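Local coordinates for protein spermidine N1-acetyltransferase (Vibrio cholerae O1 biovar El Tor, PDB 6DAU) that probably catalyses the transfer of an acetyl group from acetyl-coenzyme A to the polyamines spermidine and spermine, as a member of the GNAT acetyltransferase family, at residues Leu5-Leu10 with Gly69-Ile74; Ile87-Glu92 with Gly97-Leu102; Asn26-Trp31 with Pro35-Asp40; Lys129-Tyr134 with Asp157-Tyr162. The protein carries 2 engineered substitutions. One frame throughout, in Å; residues are numbered along the deposited sequence.

Contact 1: residues Leu5-Leu10 with Gly69-Ile74; sequences LTLRAL and GLVELI
L7 meets V71, and L10 meets L70, through the ends of their branches: neither pair shares a hydrogen bond, and each touches at one pair of methyls. L7 reaches V71 by an unusual turn of its first torsion. At -91° chi1 lies well off a staggered value, and CD2 comes to 4.4 Å from V71 CG2. V71 meets it with CG2, the methyl set beside its backbone N, while its other methyl, CG1, is anti to it. The CA atoms of L7 and V71 are 8.2 Å apart, too far for neighbouring strands. The example illustrates a contact that skips a strand in the mixed GNAT sheet: strand 56-61 runs between 6-9 and 67-77, and its F58 and V60 also touch L7. The second pair lies on the other face of the sheet. L10 points toward strand 67-77, whereas the CB of L70 is directed away and only the end of its chain returns. With CG anti to its N (chi1 177°) and chi2 off a staggered value at 126°, L10 brings CD1 to 4.5 Å from L70 CD1. Helix 15-24 packs over this pair through I18, which touches both leucines, while A106 of helix 98-112 lies against V71.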
loop_
_atom_site.group_PDB
_atom_site.type_symbol
_atom_site.label_atom_id
_atom_site.label_comp_id
_atom_site.label_asym_id
_atom_site.label_seq_id
_atom_site.Cartn_x
_atom_site.Cartn_y
_atom_site.Cartn_z
ATOM N N LEU C 5 -44.859 12.235 8.168
ATOM C CA LEU C 5 -43.482 11.794 8.466
ATOM C C LEU C 5 -42.939 10.898 7.361
ATOM O O LEU C 5 -43.627 10.015 6.885
ATOM C CB LEU C 5 -43.406 11.042 9.800
ATOM C CG LEU C 5 -43.780 11.755 11.096
ATOM C CD1 LEU C 5 -43.597 10.782 12.243
ATOM C CD2 LEU C 5 -42.976 13.024 11.354
ATOM N N THR C 6 -41.699 11.130 6.961
ATOM C CA THR C 6 -41.043 10.318 5.913
ATOM C C THR C 6 -39.777 9.656 6.450
ATOM O O THR C 6 -39.144 10.162 7.381
ATOM C CB THR C 6 -40.690 11.173 4.675
ATOM O OG1 THR C 6 -39.888 12.272 5.097
ATOM C CG2 THR C 6 -41.949 11.756 3.988
ATOM N N LEU C 7 -39.443 8.505 5.892
ATOM C CA LEU C 7 -38.178 7.825 6.132
ATOM C C LEU C 7 -37.343 7.940 4.883
ATOM O O LEU C 7 -37.847 7.750 3.775
ATOM C CB LEU C 7 -38.379 6.336 6.433
ATOM C CG LEU C 7 -38.557 5.941 7.909
ATOM C CD1 LEU C 7 -39.834 6.549 8.465
ATOM C CD2 LEU C 7 -38.630 4.429 8.033
ATOM N N ARG C 8 -36.070 8.287 5.039
ATOM C CA ARG C 8 -35.171 8.208 3.905
ATOM C C ARG C 8 -33.827 7.652 4.368
ATOM O O ARG C 8 -33.433 7.804 5.543
ATOM C CB ARG C 8 -35.037 9.540 3.135
ATOM C CG ARG C 8 -34.220 10.583 3.837
ATOM C CD ARG C 8 -33.834 11.835 3.036
ATOM N NE ARG C 8 -33.414 12.794 4.087
ATOM C CZ ARG C 8 -32.238 12.752 4.732
ATOM N NH1 ARG C 8 -31.293 11.844 4.392
ATOM N NH2 ARG C 8 -31.989 13.608 5.717
ATOM N N ALA C 9 -33.153 7.008 3.430
ATOM C CA ALA C 9 -31.882 6.353 3.662
ATOM C C ALA C 9 -30.887 7.390 4.172
ATOM O O ALA C 9 -30.844 8.536 3.671
ATOM C CB ALA C 9 -31.379 5.723 2.371
ATOM N N LEU C 10 -30.114 6.987 5.179
ATOM C CA LEU C 10 -29.099 7.836 5.775
ATOM C C LEU C 10 -28.024 8.265 4.775
ATOM O O LEU C 10 -27.603 7.460 3.963
ATOM C CB LEU C 10 -28.477 7.084 6.964
ATOM C CG LEU C 10 -27.337 7.802 7.662
ATOM C CD1 LEU C 10 -27.667 7.886 9.131
ATOM C CD2 LEU C 10 -26.101 6.970 7.461
ATOM N N GLY C 69 -36.087 11.851 13.996
ATOM C CA GLY C 69 -35.376 10.765 14.645
ATOM C C GLY C 69 -34.748 9.779 13.698
ATOM O O GLY C 69 -34.547 10.078 12.516
ATOM N N LEU C 70 -34.433 8.597 14.226
ATOM C CA LEU C 70 -33.706 7.571 13.487
ATOM C C LEU C 70 -34.356 6.181 13.666
ATOM O O LEU C 70 -34.733 5.816 14.787
ATOM C CB LEU C 70 -32.272 7.550 13.984
ATOM C CG LEU C 70 -31.296 6.499 13.428
ATOM C CD1 LEU C 70 -30.945 6.846 11.986
ATOM C CD2 LEU C 70 -30.051 6.447 14.303
ATOM N N VAL C 71 -34.509 5.459 12.561
ATOM C CA VAL C 71 -34.886 4.045 12.571
ATOM C C VAL C 71 -33.647 3.247 12.138
ATOM O O VAL C 71 -33.035 3.555 11.101
ATOM C CB VAL C 71 -36.067 3.812 11.604
ATOM C CG1 VAL C 71 -36.246 2.348 11.302
ATOM C CG2 VAL C 71 -37.352 4.371 12.235
ATOM N N GLU C 72 -33.265 2.266 12.944
ATOM C CA GLU C 72 -32.046 1.478 12.749
ATOM C C GLU C 72 -32.409 -0.012 12.718
ATOM O O GLU C 72 -33.044 -0.503 13.650
ATOM C CB GLU C 72 -31.105 1.626 13.932
ATOM C CG GLU C 72 -30.230 2.824 14.036
ATOM C CD GLU C 72 -29.079 2.606 15.025
ATOM O OE1 GLU C 72 -28.065 3.314 14.882
ATOM O OE2 GLU C 72 -29.121 1.710 15.903
ATOM N N LEU C 73 -31.964 -0.717 11.680
ATOM C CA LEU C 73 -31.942 -2.165 11.704
ATOM C C LEU C 73 -30.490 -2.599 11.738
ATOM O O LEU C 73 -29.688 -2.170 10.899
ATOM C CB LEU C 73 -32.629 -2.754 10.470
ATOM C CG LEU C 73 -34.104 -2.406 10.169
ATOM C CD1 LEU C 73 -34.489 -3.087 8.867
ATOM C CD2 LEU C 73 -35.001 -2.864 11.299
ATOM N N ILE C 74 -30.136 -3.400 12.739
ATOM C CA ILE C 74 -28.784 -3.918 12.868
ATOM C C ILE C 74 -28.794 -5.441 12.956
ATOM O O ILE C 74 -29.870 -6.042 13.063
ATOM C CB ILE C 74 -28.024 -3.262 14.051
ATOM C CG1 ILE C 74 -28.555 -3.695 15.424
ATOM C CG2 ILE C 74 -28.013 -1.722 13.899
ATOM C CD1 ILE C 74 -27.665 -3.222 16.586
#

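Contact 2: residues Ile87-Glu92 with Gly97-Leu102; sequences IIIAPE and GFARTL
I89, I87 and L102 carry most of this contact, which packs the first strand of a beta-alpha-beta unit against the helix that follows it. Strand 87-89 and helix segment 98-102 run roughly antiparallel, at 148°, with axes 9.9 Å apart. In GNAT enzymes the turn between these elements typically cradles the pyrophosphate of acetyl-coenzyme A, and the glycine G97 and small A99 are consistent with that signature. I89 points at the first turn of the helix. With CG1 anti to the carbonyl carbon (chi1 -62°), its CD1 settles against A99, 3.8 Å from A99 CB, while I89 CG1 lies 4.4 Å from L102 CD1. One branch therefore bridges two residues three apart on the helix. L102, pointing back to the strand, is also reached by I87, from the same strand side. CG1 of I87 is anti to the backbone N (chi1 -177°) and the chain stays straight, which carries CD1 out to L102. The two side chains cross at about a right angle. L5 adds packing on L102, and L133 of helix 128-136 does so on A99. The tightest spot is I87 CD1 against L102 CB, at 3.4 Å closer than usual carbon-carbon contact.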
loop_
_atom_site.group_PDB
_atom_site.type_symbol
_atom_site.label_atom_id
_atom_site.label_comp_id
_atom_site.label_asym_id
_atom_site.label_seq_id
_atom_site.Cartn_x
_atom_site.Cartn_y
_atom_site.Cartn_z
ATOM N N ILE C 87 -35.186 2.513 17.608
ATOM C CA ILE C 87 -35.680 3.802 17.203
ATOM C C ILE C 87 -35.180 4.860 18.208
ATOM O O ILE C 87 -35.184 4.616 19.407
ATOM C CB ILE C 87 -37.203 3.761 17.056
ATOM C CG1 ILE C 87 -37.721 5.099 16.555
ATOM C CG2 ILE C 87 -37.879 3.356 18.363
ATOM C CD1 ILE C 87 -39.208 5.170 16.409
ATOM N N ILE C 88 -34.703 6.003 17.718
ATOM C CA ILE C 88 -34.410 7.142 18.590
ATOM C C ILE C 88 -35.217 8.327 18.072
ATOM O O ILE C 88 -35.124 8.674 16.885
ATOM C CB ILE C 88 -32.903 7.523 18.636
ATOM C CG1 ILE C 88 -32.002 6.278 18.759
ATOM C CG2 ILE C 88 -32.652 8.484 19.789
ATOM C CD1 ILE C 88 -30.508 6.495 18.572
ATOM N N ILE C 89 -36.016 8.929 18.940
ATOM C CA ILE C 89 -36.704 10.171 18.605
ATOM C C ILE C 89 -35.969 11.290 19.322
ATOM O O ILE C 89 -35.674 11.160 20.505
ATOM C CB ILE C 89 -38.188 10.085 19.010
ATOM C CG1 ILE C 89 -38.869 8.962 18.217
ATOM C CG2 ILE C 89 -38.912 11.429 18.797
ATOM C CD1 ILE C 89 -40.146 8.490 18.856
ATOM N N ALA C 90 -35.634 12.357 18.601
ATOM C CA ALA C 90 -34.999 13.550 19.196
ATOM C C ALA C 90 -35.832 14.098 20.354
ATOM O O ALA C 90 -37.060 14.132 20.244
ATOM C CB ALA C 90 -34.768 14.632 18.143
ATOM N N PRO C 91 -35.178 14.496 21.470
ATOM C CA PRO C 91 -35.879 14.998 22.676
ATOM C C PRO C 91 -37.025 15.966 22.369
ATOM O O PRO C 91 -38.113 15.789 22.915
ATOM C CB PRO C 91 -34.766 15.725 23.453
ATOM C CG PRO C 91 -33.515 14.976 23.062
ATOM C CD PRO C 91 -33.703 14.507 21.646
ATOM N N GLU C 92 -36.824 16.928 21.464
ATOM C CA GLU C 92 -37.874 17.932 21.196
ATOM C C GLU C 92 -39.119 17.349 20.512
ATOM O O GLU C 92 -40.173 17.980 20.516
ATOM C CB GLU C 92 -37.329 19.218 20.510
ATOM C CG GLU C 92 -36.783 19.088 19.087
ATOM C CD GLU C 92 -35.329 18.567 18.986
ATOM O OE1 GLU C 92 -34.834 17.794 19.871
ATOM O OE2 GLU C 92 -34.663 18.934 17.987
ATOM N N GLY C 97 -46.684 11.529 19.854
ATOM C CA GLY C 97 -47.242 10.315 19.244
ATOM C C GLY C 97 -46.536 9.809 17.987
ATOM O O GLY C 97 -47.124 9.016 17.247
ATOM N N PHE C 98 -45.299 10.232 17.732
ATOM C CA PHE C 98 -44.583 9.753 16.522
ATOM C C PHE C 98 -44.105 8.288 16.610
ATOM O O PHE C 98 -43.903 7.639 15.579
ATOM C CB PHE C 98 -43.387 10.666 16.177
ATOM C CG PHE C 98 -43.766 12.085 15.798
ATOM C CD1 PHE C 98 -45.000 12.384 15.185
ATOM C CD2 PHE C 98 -42.861 13.124 15.998
ATOM C CE1 PHE C 98 -45.325 13.697 14.819
ATOM C CE2 PHE C 98 -43.175 14.440 15.623
ATOM C CZ PHE C 98 -44.411 14.728 15.040
ATOM N N ALA C 99 -43.911 7.775 17.825
ATOM C CA ALA C 99 -43.243 6.482 18.030
ATOM C C ALA C 99 -43.983 5.337 17.341
ATOM O O ALA C 99 -43.392 4.564 16.580
ATOM C CB ALA C 99 -43.044 6.202 19.520
ATOM N N ARG C 100 -45.299 5.300 17.570
ATOM C CA ARG C 100 -46.189 4.307 16.997
ATOM C C ARG C 100 -46.080 4.258 15.467
ATOM O O ARG C 100 -45.903 3.186 14.881
ATOM C CB ARG C 100 -47.617 4.633 17.438
ATOM C CG ARG C 100 -48.570 3.469 17.477
ATOM C CD ARG C 100 -49.923 4.002 17.990
ATOM N NE ARG C 100 -50.424 3.119 19.032
ATOM C CZ ARG C 100 -50.266 3.314 20.339
ATOM N NH1 ARG C 100 -49.715 4.445 20.813
ATOM N NH2 ARG C 100 -50.769 2.384 21.163
ATOM N N THR C 101 -46.166 5.422 14.832
ATOM C CA THR C 101 -46.084 5.541 13.384
ATOM C C THR C 101 -44.739 5.022 12.875
ATOM O O THR C 101 -44.704 4.270 11.910
ATOM C CB THR C 101 -46.311 6.999 12.928
ATOM O OG1 THR C 101 -47.548 7.472 13.485
ATOM C CG2 THR C 101 -46.367 7.099 11.391
ATOM N N LEU C 102 -43.654 5.396 13.544
ATOM C CA LEU C 102 -42.317 5.034 13.105
ATOM C C LEU C 102 -42.008 3.574 13.290
ATOM O O LEU C 102 -41.378 2.958 12.433
ATOM C CB LEU C 102 -41.267 5.905 13.774
ATOM C CG LEU C 102 -41.480 7.408 13.475
ATOM C CD1 LEU C 102 -40.399 8.194 14.207
ATOM C CD2 LEU C 102 -41.461 7.640 11.967
#

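Contact 3: residues Asn26-Trp31 with Pro35-Asp40; sequences NIMSYW and PYESFD
P35 lies against the Y30 ring, its CB 3.6 Å from Y30 CE2, as the two strands of a short beta hairpin, 29-31 and 34-36, come together. P35 N approaches the ring obliquely, nearest CD2. P35 also turns its CA-H to S29 O, at 3.3 Å from P35 CA, so this carbonyl is approached by two successive residues. The second is Y36, whose N donates to S29 O across 3.1 Å. The bond is moderately bent (156°), with the donor tilted 34° from the carbonyl plane.

The Y36 side chain does most of the packing. Its CG sits between the backbone N and carbonyl carbon (chi1 65°), which turns the ring across to S29 on the partner strand. S29 CB lies over one face, 3.9 Å from the ring centroid, in a CH-pi contact. Y30 C and W31 N lie at the ring edge, near its plane, and W31 CB packs 4.0 Å from Y36 CE1. In the plane of the ring a water joins Y36 OH at 2.6 Å and donates to Y30 O at 2.8 Å; N22 also bonds to Y36 OH.

E37 follows, extended beyond CG, with OE2 beside the methyl CE of M28. Its charge is met by R56 of the third subunit, and Y109 of that subunit bonds to OE2. Further on, S38 is the N-cap of helix 39-49.

The hydroxyl of buried Y36 has a water and N22 as partners, so its polar end is met within the chain, while E37, just past the hairpin, is bonded to a neighbouring subunit, consistent with a place at the subunit interface.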
loop_
_atom_site.group_PDB
_atom_site.type_symbol
_atom_site.label_atom_id
_atom_site.label_comp_id
_atom_site.label_asym_id
_atom_site.label_seq_id
_atom_site.Cartn_x
_atom_site.Cartn_y
_atom_site.Cartn_z
ATOM N N ASN C 26 -26.256 8.746 27.297
ATOM C CA ASN C 26 -25.486 8.037 28.323
ATOM C C ASN C 26 -25.273 6.521 28.105
ATOM O O ASN C 26 -24.990 5.776 29.047
ATOM C CB ASN C 26 -26.007 8.365 29.753
ATOM C CG ASN C 26 -25.593 9.746 30.229
ATOM O OD1 ASN C 26 -24.493 10.236 29.929
ATOM N ND2 ASN C 26 -26.490 10.397 30.972
ATOM N N ILE C 27 -25.379 6.089 26.851
ATOM C CA ILE C 27 -24.961 4.741 26.444
ATOM C C ILE C 27 -23.885 4.764 25.370
ATOM O O ILE C 27 -23.644 5.819 24.744
ATOM C CB ILE C 27 -26.178 3.818 26.069
ATOM C CG1 ILE C 27 -25.860 2.303 26.036
ATOM C CG2 ILE C 27 -26.887 4.277 24.790
ATOM C CD1 ILE C 27 -25.505 1.636 27.344
ATOM N N MET C 28 -23.182 3.648 25.238
ATOM C CA MET C 28 -22.040 3.603 24.307
ATOM C C MET C 28 -22.583 3.245 22.933
ATOM O O MET C 28 -23.413 2.333 22.811
ATOM C CB MET C 28 -20.993 2.653 24.798
ATOM C CG MET C 28 -20.655 3.156 26.172
ATOM S SD MET C 28 -18.934 3.044 26.569
ATOM C CE MET C 28 -18.108 4.019 25.282
ATOM N N SER C 29 -22.194 4.027 21.930
ATOM C CA SER C 29 -22.652 3.867 20.558
ATOM C C SER C 29 -21.702 2.985 19.724
ATOM O O SER C 29 -20.465 2.976 19.923
ATOM C CB SER C 29 -22.757 5.245 19.902
ATOM O OG SER C 29 -23.591 6.060 20.672
ATOM N N TYR C 30 -22.310 2.279 18.766
ATOM C CA TYR C 30 -21.640 1.410 17.824
ATOM C C TYR C 30 -22.079 1.723 16.403
ATOM O O TYR C 30 -23.195 2.168 16.179
ATOM C CB TYR C 30 -21.896 -0.073 18.164
ATOM C CG TYR C 30 -21.327 -0.462 19.519
ATOM C CD1 TYR C 30 -22.050 -0.250 20.700
ATOM C CD2 TYR C 30 -20.038 -1.024 19.625
ATOM C CE1 TYR C 30 -21.491 -0.538 21.951
ATOM C CE2 TYR C 30 -19.494 -1.368 20.860
ATOM C CZ TYR C 30 -20.212 -1.105 22.011
ATOM O OH TYR C 30 -19.660 -1.430 23.227
ATOM N N TRP C 31 -21.174 1.506 15.450
ATOM C CA TRP C 31 -21.476 1.650 14.018
ATOM C C TRP C 31 -20.933 0.375 13.404
ATOM O O TRP C 31 -19.726 0.149 13.425
ATOM C CB TRP C 31 -20.761 2.871 13.413
ATOM C CG TRP C 31 -21.272 3.271 12.078
ATOM C CD1 TRP C 31 -20.701 2.991 10.837
ATOM C CD2 TRP C 31 -22.460 4.023 11.809
ATOM N NE1 TRP C 31 -21.483 3.527 9.834
ATOM C CE2 TRP C 31 -22.564 4.159 10.399
ATOM C CE3 TRP C 31 -23.446 4.600 12.628
ATOM C CZ2 TRP C 31 -23.623 4.848 9.779
ATOM C CZ3 TRP C 31 -24.501 5.324 12.016
ATOM C CH2 TRP C 31 -24.570 5.438 10.602
ATOM N N PRO C 35 -17.218 0.517 18.124
ATOM C CA PRO C 35 -17.588 1.568 19.111
ATOM C C PRO C 35 -17.053 2.927 18.642
ATOM O O PRO C 35 -16.061 2.974 17.934
ATOM C CB PRO C 35 -16.865 1.111 20.393
ATOM C CG PRO C 35 -15.612 0.412 19.872
ATOM C CD PRO C 35 -16.038 -0.273 18.571
ATOM N N TYR C 36 -17.733 4.018 18.959
ATOM C CA TYR C 36 -17.180 5.349 18.677
ATOM C C TYR C 36 -17.743 6.299 19.733
ATOM O O TYR C 36 -18.829 6.042 20.275
ATOM C CB TYR C 36 -17.553 5.846 17.279
ATOM C CG TYR C 36 -19.029 6.072 17.082
ATOM C CD1 TYR C 36 -19.887 5.006 16.742
ATOM C CD2 TYR C 36 -19.587 7.339 17.289
ATOM C CE1 TYR C 36 -21.254 5.203 16.585
ATOM C CE2 TYR C 36 -20.952 7.554 17.161
ATOM C CZ TYR C 36 -21.778 6.505 16.786
ATOM O OH TYR C 36 -23.142 6.739 16.629
ATOM N N GLU C 37 -17.004 7.376 20.014
ATOM C CA GLU C 37 -17.525 8.470 20.831
ATOM C C GLU C 37 -17.502 9.801 20.062
ATOM O O GLU C 37 -18.366 10.652 20.276
ATOM C CB GLU C 37 -16.720 8.593 22.138
ATOM C CG GLU C 37 -16.781 7.320 22.987
ATOM C CD GLU C 37 -16.133 7.468 24.346
ATOM O OE1 GLU C 37 -14.904 7.612 24.466
ATOM O OE2 GLU C 37 -16.872 7.440 25.328
ATOM N N SER C 38 -16.507 10.001 19.191
ATOM C CA SER C 38 -16.371 11.281 18.499
ATOM C C SER C 38 -17.033 11.286 17.129
ATOM O O SER C 38 -17.210 10.243 16.511
ATOM C CB SER C 38 -14.889 11.683 18.390
ATOM O OG SER C 38 -14.283 10.946 17.357
ATOM N N PHE C 39 -17.358 12.473 16.636
ATOM C CA PHE C 39 -17.824 12.653 15.276
ATOM C C PHE C 39 -16.787 12.155 14.264
ATOM O O PHE C 39 -17.171 11.537 13.270
ATOM C CB PHE C 39 -18.174 14.120 14.983
ATOM C CG PHE C 39 -18.619 14.355 13.554
ATOM C CD1 PHE C 39 -19.944 14.096 13.157
ATOM C CD2 PHE C 39 -17.693 14.799 12.587
ATOM C CE1 PHE C 39 -20.333 14.320 11.823
ATOM C CE2 PHE C 39 -18.082 15.004 11.265
ATOM C CZ PHE C 39 -19.407 14.784 10.875
ATOM N N ASP C 40 -15.493 12.431 14.513
ATOM C CA ASP C 40 -14.418 12.017 13.607
ATOM C C ASP C 40 -14.337 10.520 13.482
ATOM O O ASP C 40 -14.085 10.002 12.374
ATOM C CB ASP C 40 -13.048 12.512 14.082
ATOM C CG ASP C 40 -12.838 14.000 13.821
ATOM O OD1 ASP C 40 -13.668 14.675 13.200
ATOM O OD2 ASP C 40 -11.795 14.521 14.243
HETATM O O HOH W 1 -24.620 4.595 16.257
#

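Contact 4: residues Lys129-Tyr134 with Asp157-Tyr162; sequences KAVHLY and DVKRMY
V131 and K159 approach each other through branches set by matching first torsions: V131 CG2 and K159 CG each lie beside their own backbone N and anti to the carbonyl carbon. The two side chains cross at about a right angle, and these atoms are 4.1 Å apart. K159 then bends at chi2 (-65°), which leads the rest of its chain away from the helix. M161 reaches further. Its chain runs out straight through chi2 and folds at chi3 (80°), bringing CE against the helix, 4.0 Å from V131 O and 4.4 Å from V131 CG1. M161 SD also packs against the helix, 4.2 Å from Y134 CB. The tyrosine takes part by its CB, since the end of its side chain leads elsewhere.

The pattern is that of a helix laid over the sheet of an alpha/beta fold. Helix 128-136 runs nearly parallel to strand 154-164, the short segments lying 13° apart with their axes 10.4 Å from each other. Alternate strand residues, K159 and M161, point toward it, while R160 between them is directed to the other side of the sheet. V123 of the neighbouring strand 118-124 and F139 also pack on M161.

No hydrogen bond joins helix and strand. The lysine gives its aliphatic part to the contact and its amino group to E141, in a salt bridge, and to H144. Division of one side chain in this way is consistent with a largely apolar interface, the lysine's charge probably being balanced by E141 away from the helix, with the bent thioether end of M161 lying against V131 and Y134.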
loop_
_atom_site.group_PDB
_atom_site.type_symbol
_atom_site.label_atom_id
_atom_site.label_comp_id
_atom_site.label_asym_id
_atom_site.label_seq_id
_atom_site.Cartn_x
_atom_site.Cartn_y
_atom_site.Cartn_z
ATOM N N LYS C 129 -43.402 1.593 30.221
ATOM C CA LYS C 129 -44.189 2.336 29.239
ATOM C C LYS C 129 -43.799 1.964 27.812
ATOM O O LYS C 129 -44.672 1.713 26.968
ATOM C CB LYS C 129 -44.035 3.850 29.450
ATOM C CG LYS C 129 -44.615 4.395 30.712
ATOM C CD LYS C 129 -44.316 5.894 30.704
ATOM C CE LYS C 129 -44.890 6.530 31.936
ATOM N NZ LYS C 129 -44.563 7.975 31.910
ATOM N N ALA C 130 -42.487 1.901 27.547
ATOM C CA ALA C 130 -42.013 1.483 26.243
ATOM C C ALA C 130 -42.413 0.027 25.942
ATOM O O ALA C 130 -42.890 -0.269 24.834
ATOM C CB ALA C 130 -40.515 1.699 26.126
ATOM N N VAL C 131 -42.274 -0.853 26.939
ATOM C CA VAL C 131 -42.706 -2.255 26.815
ATOM C C VAL C 131 -44.145 -2.326 26.322
ATOM O O VAL C 131 -44.448 -3.001 25.331
ATOM C CB VAL C 131 -42.548 -3.035 28.159
ATOM C CG1 VAL C 131 -43.227 -4.405 28.118
ATOM C CG2 VAL C 131 -41.078 -3.206 28.511
ATOM N N HIS C 132 -45.026 -1.612 27.002
ATOM C CA HIS C 132 -46.440 -1.665 26.682
ATOM C C HIS C 132 -46.721 -1.114 25.282
ATOM O O HIS C 132 -47.491 -1.731 24.535
ATOM C CB HIS C 132 -47.285 -1.050 27.817
ATOM C CG HIS C 132 -48.745 -0.980 27.515
ATOM N ND1 HIS C 132 -49.366 0.188 27.121
ATOM C CD2 HIS C 132 -49.719 -1.924 27.569
ATOM C CE1 HIS C 132 -50.663 -0.034 26.960
ATOM N NE2 HIS C 132 -50.900 -1.309 27.217
ATOM N N LEU C 133 -46.045 -0.020 24.898
ATOM C CA LEU C 133 -46.143 0.506 23.534
ATOM C C LEU C 133 -45.755 -0.561 22.460
ATOM O O LEU C 133 -46.485 -0.777 21.469
ATOM C CB LEU C 133 -45.309 1.770 23.382
ATOM C CG LEU C 133 -45.127 2.300 21.934
ATOM C CD1 LEU C 133 -46.395 2.836 21.244
ATOM C CD2 LEU C 133 -44.087 3.399 21.881
ATOM N N TYR C 134 -44.627 -1.237 22.664
ATOM C CA TYR C 134 -44.214 -2.273 21.711
ATOM C C TYR C 134 -45.242 -3.412 21.671
ATOM O O TYR C 134 -45.537 -3.925 20.581
ATOM C CB TYR C 134 -42.808 -2.793 21.985
ATOM C CG TYR C 134 -41.708 -1.776 21.746
ATOM C CD1 TYR C 134 -41.532 -1.149 20.492
ATOM C CD2 TYR C 134 -40.815 -1.457 22.766
ATOM C CE1 TYR C 134 -40.525 -0.212 20.288
ATOM C CE2 TYR C 134 -39.795 -0.507 22.571
ATOM C CZ TYR C 134 -39.654 0.101 21.339
ATOM O OH TYR C 134 -38.643 1.015 21.160
ATOM N N ASP C 157 -31.816 -5.352 33.656
ATOM C CA ASP C 157 -32.512 -6.355 32.896
ATOM C C ASP C 157 -33.153 -5.695 31.693
ATOM O O ASP C 157 -33.552 -4.521 31.759
ATOM C CB ASP C 157 -33.613 -6.984 33.747
ATOM C CG ASP C 157 -33.066 -7.820 34.920
ATOM O OD1 ASP C 157 -31.849 -7.820 35.180
ATOM O OD2 ASP C 157 -33.888 -8.493 35.584
ATOM N N VAL C 158 -33.223 -6.432 30.579
ATOM C CA VAL C 158 -33.955 -5.971 29.405
ATOM C C VAL C 158 -34.910 -7.059 28.929
ATOM O O VAL C 158 -34.605 -8.257 29.048
ATOM C CB VAL C 158 -33.042 -5.530 28.225
ATOM C CG1 VAL C 158 -32.171 -4.345 28.625
ATOM C CG2 VAL C 158 -32.182 -6.685 27.702
ATOM N N LYS C 159 -36.064 -6.638 28.405
ATOM C CA LYS C 159 -36.935 -7.534 27.677
ATOM C C LYS C 159 -36.419 -7.651 26.257
ATOM O O LYS C 159 -36.005 -6.648 25.660
ATOM C CB LYS C 159 -38.368 -7.002 27.624
ATOM C CG LYS C 159 -39.017 -6.699 28.975
ATOM C CD LYS C 159 -39.219 -7.952 29.815
ATOM C CE LYS C 159 -40.218 -7.676 30.926
ATOM N NZ LYS C 159 -40.427 -8.972 31.588
ATOM N N ARG C 160 -36.414 -8.872 25.734
ATOM C CA ARG C 160 -36.292 -9.071 24.288
ATOM C C ARG C 160 -37.686 -9.363 23.783
ATOM O O ARG C 160 -38.387 -10.247 24.310
ATOM C CB ARG C 160 -35.379 -10.238 23.938
ATOM C CG ARG C 160 -34.700 -10.087 22.584
ATOM C CD ARG C 160 -34.227 -11.437 22.176
ATOM N NE ARG C 160 -33.109 -11.487 21.253
ATOM C CZ ARG C 160 -33.147 -12.146 20.091
ATOM N NH1 ARG C 160 -32.080 -12.218 19.328
ATOM N NH2 ARG C 160 -34.261 -12.718 19.675
ATOM N N MET C 161 -38.079 -8.595 22.780
ATOM C CA MET C 161 -39.409 -8.638 22.197
ATOM C C MET C 161 -39.297 -8.818 20.699
ATOM O O MET C 161 -38.389 -8.264 20.075
ATOM C CB MET C 161 -40.147 -7.369 22.548
ATOM C CG MET C 161 -40.181 -7.243 24.052
ATOM S SD MET C 161 -41.169 -5.807 24.463
ATOM C CE MET C 161 -42.802 -6.497 24.283
ATOM N N TYR C 162 -40.199 -9.622 20.137
ATOM C CA TYR C 162 -40.118 -9.958 18.724
ATOM C C TYR C 162 -41.502 -9.852 18.091
ATOM O O TYR C 162 -42.532 -9.882 18.783
ATOM C CB TYR C 162 -39.589 -11.371 18.542
ATOM C CG TYR C 162 -40.656 -12.446 18.755
ATOM C CD1 TYR C 162 -41.013 -12.873 20.047
ATOM C CD2 TYR C 162 -41.347 -12.993 17.664
ATOM C CE1 TYR C 162 -42.029 -13.835 20.234
ATOM C CE2 TYR C 162 -42.350 -13.954 17.852
ATOM C CZ TYR C 162 -42.676 -14.374 19.123
ATOM O OH TYR C 162 -43.671 -15.325 19.224
#

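From the N terminus, contact 1 opens first and, after 58 residues, brings strand 6-9, outermost in this chain's sheet, near 67-77. Contact 3, nested inside as a hairpin between helices 15-24 and 39-49, closes before it and meets contact 1 where L10 CD2 packs 3.8 Å from W31 CH2. Contact 2 follows in series, closing a four-residue turn; its strand adjoins that of contact 1, with a probable bond from L70 N to I88 O. Contact 4 closes last, over a 22-residue loop, and its helix rests on that of contact 2 through L133 and A99. No loops cross. Contacts 1, 2 and 4 belong to one sheet; contact 3 forms a separate two-stranded sheet touching two neighbouring subunits.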